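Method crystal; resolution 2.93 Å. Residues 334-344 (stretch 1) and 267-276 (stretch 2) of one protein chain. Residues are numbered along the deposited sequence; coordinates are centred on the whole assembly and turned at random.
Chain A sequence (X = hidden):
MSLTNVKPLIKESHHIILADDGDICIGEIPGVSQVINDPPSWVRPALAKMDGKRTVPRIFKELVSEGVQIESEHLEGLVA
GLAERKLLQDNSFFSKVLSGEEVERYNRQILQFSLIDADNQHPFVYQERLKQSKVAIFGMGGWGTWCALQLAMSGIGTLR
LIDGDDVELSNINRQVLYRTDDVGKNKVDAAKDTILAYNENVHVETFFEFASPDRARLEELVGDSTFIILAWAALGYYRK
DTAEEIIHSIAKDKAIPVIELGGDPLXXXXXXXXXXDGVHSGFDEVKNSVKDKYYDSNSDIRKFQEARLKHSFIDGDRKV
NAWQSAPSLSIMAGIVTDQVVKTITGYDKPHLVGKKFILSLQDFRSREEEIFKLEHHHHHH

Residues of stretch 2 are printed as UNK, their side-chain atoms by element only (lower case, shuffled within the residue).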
# COMPACT_ATOMS: atom_id res chain seq x y z
N GLY A 334 0.92 -5.17 1.04
CA GLY A 334 1.65 -4.28 1.92
C GLY A 334 1.80 -4.82 3.32
O GLY A 334 2.83 -4.65 3.95
N ILE A 335 0.74 -5.43 3.84
CA ILE A 335 0.82 -6.15 5.10
C ILE A 335 1.81 -7.31 4.98
O ILE A 335 2.66 -7.51 5.84
CB ILE A 335 -0.54 -6.68 5.52
CG1 ILE A 335 -1.57 -5.56 5.52
CG2 ILE A 335 -0.46 -7.35 6.87
CD1 ILE A 335 -2.92 -5.98 6.00
N VAL A 336 1.71 -8.05 3.88
CA VAL A 336 2.59 -9.18 3.62
C VAL A 336 4.03 -8.74 3.48
O VAL A 336 4.93 -9.33 4.07
CB VAL A 336 2.20 -9.91 2.33
CG1 VAL A 336 3.33 -10.80 1.88
CG2 VAL A 336 0.95 -10.71 2.54
N THR A 337 4.25 -7.71 2.68
CA THR A 337 5.60 -7.29 2.38
C THR A 337 6.30 -6.78 3.64
O THR A 337 7.44 -7.17 3.92
CB THR A 337 5.60 -6.22 1.30
OG1 THR A 337 4.92 -6.73 0.15
CG2 THR A 337 7.02 -5.83 0.92
N ASP A 338 5.60 -5.93 4.40
CA ASP A 338 6.12 -5.44 5.66
C ASP A 338 6.46 -6.61 6.59
O ASP A 338 7.55 -6.62 7.19
CB ASP A 338 5.13 -4.50 6.33
CG ASP A 338 5.67 -3.93 7.66
OD1 ASP A 338 6.55 -3.02 7.61
OD2 ASP A 338 5.20 -4.35 8.75
N GLN A 339 5.56 -7.58 6.73
CA GLN A 339 5.81 -8.75 7.59
C GLN A 339 6.94 -9.63 7.07
O GLN A 339 7.71 -10.19 7.85
CB GLN A 339 4.56 -9.61 7.76
CG GLN A 339 3.45 -8.95 8.56
CD GLN A 339 3.88 -8.56 9.96
OE1 GLN A 339 4.15 -9.41 10.81
NE2 GLN A 339 3.91 -7.24 10.22
N VAL A 340 7.03 -9.78 5.75
CA VAL A 340 8.13 -10.55 5.18
C VAL A 340 9.46 -9.83 5.38
O VAL A 340 10.46 -10.46 5.71
CB VAL A 340 7.92 -10.85 3.70
CG1 VAL A 340 9.20 -11.34 3.04
CG2 VAL A 340 6.77 -11.82 3.53
N VAL A 341 9.46 -8.51 5.20
CA VAL A 341 10.69 -7.75 5.36
C VAL A 341 11.18 -7.76 6.80
O VAL A 341 12.35 -8.00 7.06
CB VAL A 341 10.53 -6.31 4.88
CG1 VAL A 341 11.68 -5.46 5.40
CG2 VAL A 341 10.50 -6.29 3.37
N LYS A 342 10.26 -7.54 7.74
CA LYS A 342 10.60 -7.65 9.17
C LYS A 342 11.14 -9.02 9.56
O LYS A 342 12.04 -9.10 10.37
CB LYS A 342 9.38 -7.32 10.03
CG LYS A 342 8.98 -5.86 10.04
CD LYS A 342 8.10 -5.60 11.23
CE LYS A 342 7.06 -4.51 10.99
NZ LYS A 342 7.69 -3.16 10.90
N THR A 343 10.58 -10.08 8.99
CA THR A 343 11.04 -11.44 9.29
C THR A 343 12.42 -11.70 8.72
O THR A 343 13.30 -12.13 9.44
CB THR A 343 10.08 -12.50 8.75
OG1 THR A 343 8.76 -12.26 9.24
CG2 THR A 343 10.55 -13.89 9.19
N ILE A 344 12.61 -11.48 7.43
CA ILE A 344 13.91 -11.67 6.79
C ILE A 344 15.01 -10.86 7.46
O ILE A 344 16.06 -11.41 7.78
CB ILE A 344 13.90 -11.27 5.31
CG1 ILE A 344 12.96 -12.17 4.49
CG2 ILE A 344 15.31 -11.28 4.75
CD1 ILE A 344 12.74 -11.72 3.03
N UNK A 267 -13.40 -8.75 2.92
CA UNK A 267 -12.51 -8.89 4.08
C UNK A 267 -11.21 -9.58 3.67
O UNK A 267 -11.21 -10.46 2.82
o UNK A 267 -13.42 -11.56 7.19
c UNK A 267 -13.16 -11.20 4.87
o UNK A 267 -13.15 -13.33 5.90
c UNK A 267 -13.14 -9.72 5.21
c UNK A 267 -13.27 -12.09 6.07
N UNK A 268 -10.11 -9.17 4.29
CA UNK A 268 -8.81 -9.67 3.91
C UNK A 268 -8.23 -10.41 5.08
O UNK A 268 -8.54 -10.08 6.23
c UNK A 268 -6.65 -6.55 4.54
c UNK A 268 -7.70 -7.60 4.73
c UNK A 268 -7.85 -8.53 3.53
c UNK A 268 -8.36 -7.74 2.35
N UNK A 269 -7.35 -11.37 4.81
CA UNK A 269 -6.64 -12.04 5.88
C UNK A 269 -5.18 -12.17 5.43
O UNK A 269 -4.91 -12.28 4.24
c UNK A 269 -7.26 -13.40 6.21
o UNK A 269 -6.91 -14.39 5.26
N UNK A 270 -4.24 -12.05 6.36
CA UNK A 270 -2.84 -12.23 6.01
C UNK A 270 -2.04 -13.02 7.05
O UNK A 270 -2.06 -12.70 8.24
c UNK A 270 -0.65 -11.10 5.55
c UNK A 270 -2.14 -10.89 5.73
c UNK A 270 -2.73 -10.27 4.48
N UNK A 271 -1.39 -14.09 6.60
CA UNK A 271 -0.69 -14.97 7.50
C UNK A 271 -1.56 -16.16 7.79
O UNK A 271 -2.67 -16.27 7.27
N UNK A 272 -1.07 -17.05 8.67
CA UNK A 272 0.13 -16.87 9.49
C UNK A 272 1.44 -17.03 8.74
O UNK A 272 1.46 -17.57 7.64
c UNK A 272 -0.01 -17.97 10.53
c UNK A 272 -1.71 -18.35 8.91
c UNK A 272 -0.75 -19.04 9.83
N UNK A 273 2.53 -16.54 9.34
CA UNK A 273 3.87 -16.86 8.87
C UNK A 273 4.35 -18.10 9.58
O UNK A 273 4.24 -18.19 10.80
c UNK A 273 4.87 -15.75 9.15
c UNK A 273 4.45 -14.44 8.48
c UNK A 273 5.20 -13.23 9.01
c UNK A 273 6.27 -16.18 8.73
N UNK A 274 4.94 -19.03 8.84
CA UNK A 274 5.55 -20.23 9.42
C UNK A 274 7.07 -20.13 9.34
O UNK A 274 7.65 -20.10 8.27
c UNK A 274 3.01 -22.53 9.72
c UNK A 274 3.58 -21.74 8.73
c UNK A 274 0.86 -22.26 8.74
c UNK A 274 5.07 -21.48 8.71
c UNK A 274 1.66 -22.78 9.74
c UNK A 274 2.77 -21.23 7.75
o UNK A 274 -0.51 -22.50 8.72
c UNK A 274 1.41 -21.48 7.74
N UNK A 275 7.73 -20.03 10.48
CA UNK A 275 9.16 -19.85 10.45
C UNK A 275 9.89 -21.11 10.00
O UNK A 275 10.94 -21.03 9.38
c UNK A 275 9.61 -17.89 12.05
c UNK A 275 9.65 -19.40 11.81
c UNK A 275 8.73 -17.15 11.03
c UNK A 275 9.18 -17.61 13.48
N UNK A 276 9.31 -22.26 10.34
CA UNK A 276 9.89 -23.56 9.98
C UNK A 276 11.32 -23.67 10.49
O UNK A 276 12.20 -24.15 9.77
c UNK A 276 9.85 -23.74 8.47
o UNK A 276 7.60 -24.38 8.71
n UNK A 276 8.23 -23.61 6.72
c UNK A 276 8.47 -23.97 7.96

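Position 267 carries three carbons in a row, the third holding two oxygens, and reaches nothing on the helix: a carboxylate at the end of a two-carbon spacer, Glu267. At position 268 four carbons fork at the first, one arm two carbons long, with CB pointing toward the helix. The tip of the long arm meets Ile335 CD1. This is Ile268, and its CD1 lies 4.0 Å from Ile335 CD1, an end-to-end apolar contact.

Position 269 has one carbon and then one oxygen, with CB pointing away from the helix; it is Ser269, whose hydroxyl is hydrogen-bonded elsewhere in the structure. Position 270 turns back toward the helix with a single carbon bearing two more, packed against Ile335 and Val336. Three carbons in a simple fork make Val270. Its CG1 sits 3.4 Å from Val336 CG2 and 4.0 Å from Ile335 CG2, so one methyl serves two neighbouring helix residues.

Position 271 has no side-chain atoms and is Gly271. With phi 98° and psi -177°, a CB here would jam against the carbonyl oxygen of residue 270, so the backbone alone calls for glycine. Position 272 closes three carbons into a ring on its own N, out of reach of the helix: Pro272, preceded by a cis peptide bond.

Position 273 again has four carbons forked at the first with one longer arm; its CB points toward the helix, and the end of its longer arm touches Gln339 and Thr343. It is Ile273; its CD1 lies 3.9 Å from Gln339 CB and 3.7 Å from Thr343 OG1. That hydroxyl already donates to the backbone, Thr343 OG1 to Gln339 O at 2.7 Å, so its proton is used inside the helix.

Position 274 shows one carbon, then a six-carbon ring bearing an oxygen, out of reach: Tyr274. Position 275 has four carbons forked at the second; its CB points sideways, but the end comes nearer to Thr343. This is Leu275, with CD1 4.2 Å from Thr343 CG2. Position 276 has two carbons, the second carrying one oxygen and one nitrogen, out of reach of the helix: Asn276.

The contact works by packing alone, with no hydrogen bond crossing it. Helix and strand run nearly parallel, 18° apart, their axes approaching to 8.7 Å. Residues 268 and 270 follow the strand's alternation around Ser269; after the Gly271-Pro272 step, Ile273 resumes contact farther along the helix. Ile335, Gln339 and Thr343, spaced four apart, present one helical face to this line of aliphatic side chains, while Val336 adds a flank beside Val270.

Stretch 2, residues 267-276: EISVGPIYLN
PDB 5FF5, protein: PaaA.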